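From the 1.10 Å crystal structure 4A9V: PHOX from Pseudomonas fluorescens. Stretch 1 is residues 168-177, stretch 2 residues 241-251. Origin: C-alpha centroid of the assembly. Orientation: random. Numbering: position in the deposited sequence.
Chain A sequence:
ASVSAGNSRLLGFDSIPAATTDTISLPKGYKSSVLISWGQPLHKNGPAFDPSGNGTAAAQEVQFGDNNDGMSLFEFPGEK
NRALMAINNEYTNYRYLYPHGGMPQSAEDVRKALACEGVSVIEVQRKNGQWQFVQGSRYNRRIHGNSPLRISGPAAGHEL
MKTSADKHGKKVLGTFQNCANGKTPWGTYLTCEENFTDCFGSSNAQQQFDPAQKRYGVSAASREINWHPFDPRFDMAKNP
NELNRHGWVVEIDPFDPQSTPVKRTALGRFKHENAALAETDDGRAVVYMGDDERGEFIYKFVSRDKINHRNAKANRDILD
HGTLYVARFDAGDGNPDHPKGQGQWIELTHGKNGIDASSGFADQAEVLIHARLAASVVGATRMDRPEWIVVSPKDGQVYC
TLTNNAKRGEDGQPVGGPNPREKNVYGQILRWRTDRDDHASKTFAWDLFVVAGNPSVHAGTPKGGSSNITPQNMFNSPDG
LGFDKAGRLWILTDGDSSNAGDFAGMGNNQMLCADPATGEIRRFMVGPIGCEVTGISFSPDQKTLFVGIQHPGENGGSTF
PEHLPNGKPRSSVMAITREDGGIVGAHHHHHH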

# COMPACT_ATOMS: atom_id res chain seq x y z
N HIS A 168 7.88 26.38 11.90
CA HIS A 168 9.25 25.88 11.78
C HIS A 168 9.40 24.69 10.86
O HIS A 168 10.52 24.29 10.55
N GLY A 169 8.29 24.16 10.35
CA GLY A 169 8.35 23.14 9.31
C GLY A 169 8.87 21.77 9.74
O GLY A 169 9.33 21.00 8.91
N LYS A 170 8.66 21.42 11.01
CA LYS A 170 9.12 20.13 11.54
C LYS A 170 8.08 19.36 12.33
O LYS A 170 8.36 18.26 12.79
N LYS A 171 6.88 19.91 12.44
CA LYS A 171 5.81 19.27 13.19
C LYS A 171 4.53 19.27 12.38
O LYS A 171 3.99 20.32 12.07
N VAL A 172 3.96 18.09 12.19
CA VAL A 172 2.81 17.95 11.33
C VAL A 172 1.73 17.16 12.04
O VAL A 172 2.02 16.24 12.80
N LEU A 173 0.48 17.54 11.81
CA LEU A 173 -0.66 16.77 12.31
C LEU A 173 -1.02 15.69 11.31
O LEU A 173 -1.43 15.96 10.17
N GLY A 174 -0.92 14.46 11.76
CA GLY A 174 -1.55 13.34 11.08
C GLY A 174 -0.70 12.63 10.06
O GLY A 174 0.19 13.21 9.42
N THR A 175 -1.02 11.35 9.91
CA THR A 175 -0.80 10.60 8.70
C THR A 175 -2.14 9.99 8.33
O THR A 175 -2.93 9.62 9.22
N PHE A 176 -2.50 10.09 7.05
CA PHE A 176 -3.80 9.64 6.59
C PHE A 176 -3.67 9.15 5.15
O PHE A 176 -2.59 9.24 4.56
N GLN A 177 -4.70 8.49 4.64
CA GLN A 177 -4.64 7.84 3.33
C GLN A 177 -3.44 6.89 3.28
O GLN A 177 -2.82 6.66 2.24
N ASN A 241 0.59 25.18 1.94
CA ASN A 241 1.77 24.36 2.20
C ASN A 241 1.45 23.10 2.98
O ASN A 241 2.28 22.19 3.05
N GLU A 242 0.23 22.99 3.52
CA GLU A 242 -0.15 21.73 4.14
C GLU A 242 -0.10 20.58 3.14
O GLU A 242 0.22 19.46 3.51
N LEU A 243 -0.35 20.86 1.86
CA LEU A 243 -0.25 19.83 0.82
C LEU A 243 1.15 19.20 0.78
O LEU A 243 1.30 18.05 0.34
N ASN A 244 2.17 19.96 1.16
CA ASN A 244 3.55 19.49 1.08
C ASN A 244 3.95 18.61 2.25
O ASN A 244 4.98 17.93 2.19
N ARG A 245 3.14 18.61 3.31
CA ARG A 245 3.48 17.95 4.56
C ARG A 245 2.85 16.55 4.64
O ARG A 245 2.93 15.88 5.68
N HIS A 246 2.36 16.07 3.50
CA HIS A 246 1.79 14.74 3.33
C HIS A 246 2.22 14.21 1.98
O HIS A 246 2.70 14.96 1.13
N GLY A 247 2.11 12.90 1.81
CA GLY A 247 2.69 12.20 0.67
C GLY A 247 4.08 11.63 0.95
O GLY A 247 4.89 11.49 0.03
N TRP A 248 4.31 11.24 2.20
CA TRP A 248 5.62 10.74 2.64
C TRP A 248 5.51 9.34 3.19
O TRP A 248 4.41 8.85 3.49
N VAL A 249 6.65 8.69 3.30
CA VAL A 249 6.80 7.48 4.08
C VAL A 249 7.05 7.88 5.53
O VAL A 249 7.89 8.74 5.82
N VAL A 250 6.31 7.25 6.43
CA VAL A 250 6.34 7.59 7.85
C VAL A 250 6.81 6.37 8.64
O VAL A 250 6.32 5.26 8.45
N GLU A 251 7.80 6.57 9.50
CA GLU A 251 8.40 5.50 10.28
C GLU A 251 7.85 5.51 11.71
O GLU A 251 7.82 6.55 12.38

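The contact is small, 387 Å² counted over both sides, and its logic lies in a short polar network within stretch 2, with one hydrogen bond and bridging waters leading to stretch 1. Asn241, in a 3-10 segment that is already under way, stays out of reach; Glu242 follows. Its CA-to-CB bond runs sideways, yet with chi1 t and chi2 p the carboxylate comes nearer to stretch 1, and its two oxygens divide the work. OE1 takes the NE of Arg245 at 2.9 Å in a salt bridge, while OE2 accepts a hydrogen bond from His246 NE2, also at 2.9 Å. One acid thus binds both residues that make up most of stretch 2's share of the buried surface. Leu243 and Asn244 do not take part.

Arg245 points toward the strand 171-173. Its chi1 is m, chi2 lies off-well at 143° and chi3 is p, a bent path that leaves NE on Glu242 and sends NH2 to the backbone carbonyl of Lys171, where NH2 to O is 2.8 Å. This is the direct hydrogen bond across the stretches. It uses a main-chain acceptor, and the Lys171 side chain points away. Val172, chi1 p, points in and lays its CB over one face of the guanidinium, while its CG2 packs 3.9 Å from Arg245 CB. Water 1 completes the network: it accepts from Leu173 N and Arg245 NH2, both at 2.9 Å, and donates to Glu242 OE2 at 2.7 Å, so a strand amide is satisfied without a direct protein partner here.

His246, chi1 m and chi2 -80°, also points in. Its CE1 is a crowded corner, 3.7 Å from Val172 CG2, 3.4 Å from Leu173 O and 3.5 Å from Gly174 O, with both carbonyls near the ring plane. Phe176, chi1 p, starts sideways but its ring end swings back, placing CE2 over one face of the imidazole, 3.4 Å from His246 CE1; the ring planes are inclined at 33°. On the other ring nitrogen, His246 ND1 lies 2.9 Å from water 2, which accepts from Phe176 N at 3.1 Å.

Gly247 has backbone angles that call for glycine, and Trp248 and Val249 leave stretch 1 alone. Val250, chi1 t, returns toward it, its CG2 3.8 Å from the OG1 of Thr175, also t. The rule is economical: a carboxylate accepts hydrogen bonds from an arginine and a histidine, Arg245 donates to one backbone carbonyl, and waters link both side chains to backbone amides of stretch 1.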

# COMPACT_ATOMS: atom_id res chain seq x y z
CB HIS A 168 9.82 25.55 13.15
CG HIS A 168 9.87 26.74 14.08
ND1 HIS A 168 10.51 27.88 13.76
CD2 HIS A 168 9.18 26.99 15.26
CE1 HIS A 168 10.27 28.81 14.70
NE2 HIS A 168 9.45 28.27 15.62
CB LYS A 170 10.38 20.32 12.38
CG LYS A 170 11.55 20.85 11.56
CD LYS A 170 12.85 20.84 12.33
CE LYS A 170 13.98 21.38 11.47
NZ LYS A 170 15.31 21.24 12.13
CB LYS A 171 5.58 20.01 14.51
CG LYS A 171 6.75 19.90 15.48
CD LYS A 171 6.43 20.58 16.80
CE LYS A 171 7.56 20.41 17.80
NZ LYS A 171 7.17 20.95 19.13
CB VAL A 172 3.21 17.29 9.98
CG1 VAL A 172 3.93 15.97 10.20
CG2 VAL A 172 2.00 17.11 9.07
CB LEU A 173 -1.86 17.67 12.57
CG LEU A 173 -1.67 18.73 13.66
CD1 LEU A 173 -2.97 19.49 13.86
CD2 LEU A 173 -1.19 18.10 14.96
CB THR A 175 0.30 9.53 8.93
OG1 THR A 175 0.60 8.86 7.71
CG2 THR A 175 -0.10 8.50 9.97
CB PHE A 176 -4.87 10.74 6.75
CG PHE A 176 -4.49 12.08 6.15
CD1 PHE A 176 -4.63 12.31 4.78
CD2 PHE A 176 -4.05 13.12 6.94
CE1 PHE A 176 -4.26 13.52 4.23
CE2 PHE A 176 -3.72 14.35 6.40
CZ PHE A 176 -3.79 14.53 5.03
CB GLN A 177 -4.64 8.87 2.19
CG GLN A 177 -5.97 9.61 2.06
CD GLN A 177 -7.11 8.83 1.39
OE1 GLN A 177 -8.24 9.31 1.37
NE2 GLN A 177 -6.78 7.75 0.70
CB ASN A 241 2.87 25.13 2.93
CG ASN A 241 3.60 26.11 2.03
OD1 ASN A 241 3.39 26.15 0.82
ND2 ASN A 241 4.50 26.87 2.62
CB GLU A 242 -1.53 21.81 4.80
CG GLU A 242 -1.90 20.59 5.64
CD GLU A 242 -1.08 20.43 6.91
OE1 GLU A 242 -0.28 21.34 7.24
OE2 GLU A 242 -1.24 19.39 7.59
CB LEU A 243 -0.59 20.43 -0.54
CG LEU A 243 -0.97 19.42 -1.63
CD1 LEU A 243 -2.35 18.84 -1.36
CD2 LEU A 243 -0.91 20.05 -3.01
CB ASN A 244 4.51 20.67 0.98
CG ASN A 244 4.28 21.49 -0.26
OD1 ASN A 244 3.87 20.97 -1.29
ND2 ASN A 244 4.54 22.78 -0.16
CB ARG A 245 3.07 18.84 5.73
CG ARG A 245 3.96 20.08 5.84
CD ARG A 245 3.22 21.33 6.26
NE ARG A 245 2.55 21.19 7.55
CZ ARG A 245 3.15 21.30 8.73
NH1 ARG A 245 4.44 21.58 8.80
NH2 ARG A 245 2.45 21.13 9.84
CB HIS A 246 0.26 14.80 3.43
CG HIS A 246 -0.22 15.40 4.72
ND1 HIS A 246 -0.26 14.70 5.88
CD2 HIS A 246 -0.48 16.73 5.06
CE1 HIS A 246 -0.58 15.53 6.89
NE2 HIS A 246 -0.69 16.77 6.39
CB TRP A 248 6.18 11.67 3.73
CG TRP A 248 6.26 13.11 3.30
CD1 TRP A 248 5.39 14.14 3.62
CD2 TRP A 248 7.30 13.73 2.48
NE1 TRP A 248 5.80 15.33 3.06
CE2 TRP A 248 6.96 15.14 2.38
CE3 TRP A 248 8.45 13.27 1.85
CZ2 TRP A 248 7.78 16.04 1.73
CZ3 TRP A 248 9.25 14.18 1.16
CH2 TRP A 248 8.93 15.54 1.12
CB VAL A 249 7.97 6.64 3.55
CG1 VAL A 249 8.13 5.37 4.37
CG2 VAL A 249 7.74 6.28 2.09
CB VAL A 250 4.93 8.00 8.32
CG1 VAL A 250 4.96 8.39 9.79
CG2 VAL A 250 4.40 9.14 7.47
CB GLU A 251 9.93 5.65 10.29
CG GLU A 251 10.64 4.48 10.94
CD GLU A 251 12.15 4.50 10.78
OE1 GLU A 251 12.70 5.52 10.32
OE2 GLU A 251 12.80 3.52 11.22
O HOH W 1 -0.14 19.74 10.08
O HOH W 2 -1.06 11.99 5.14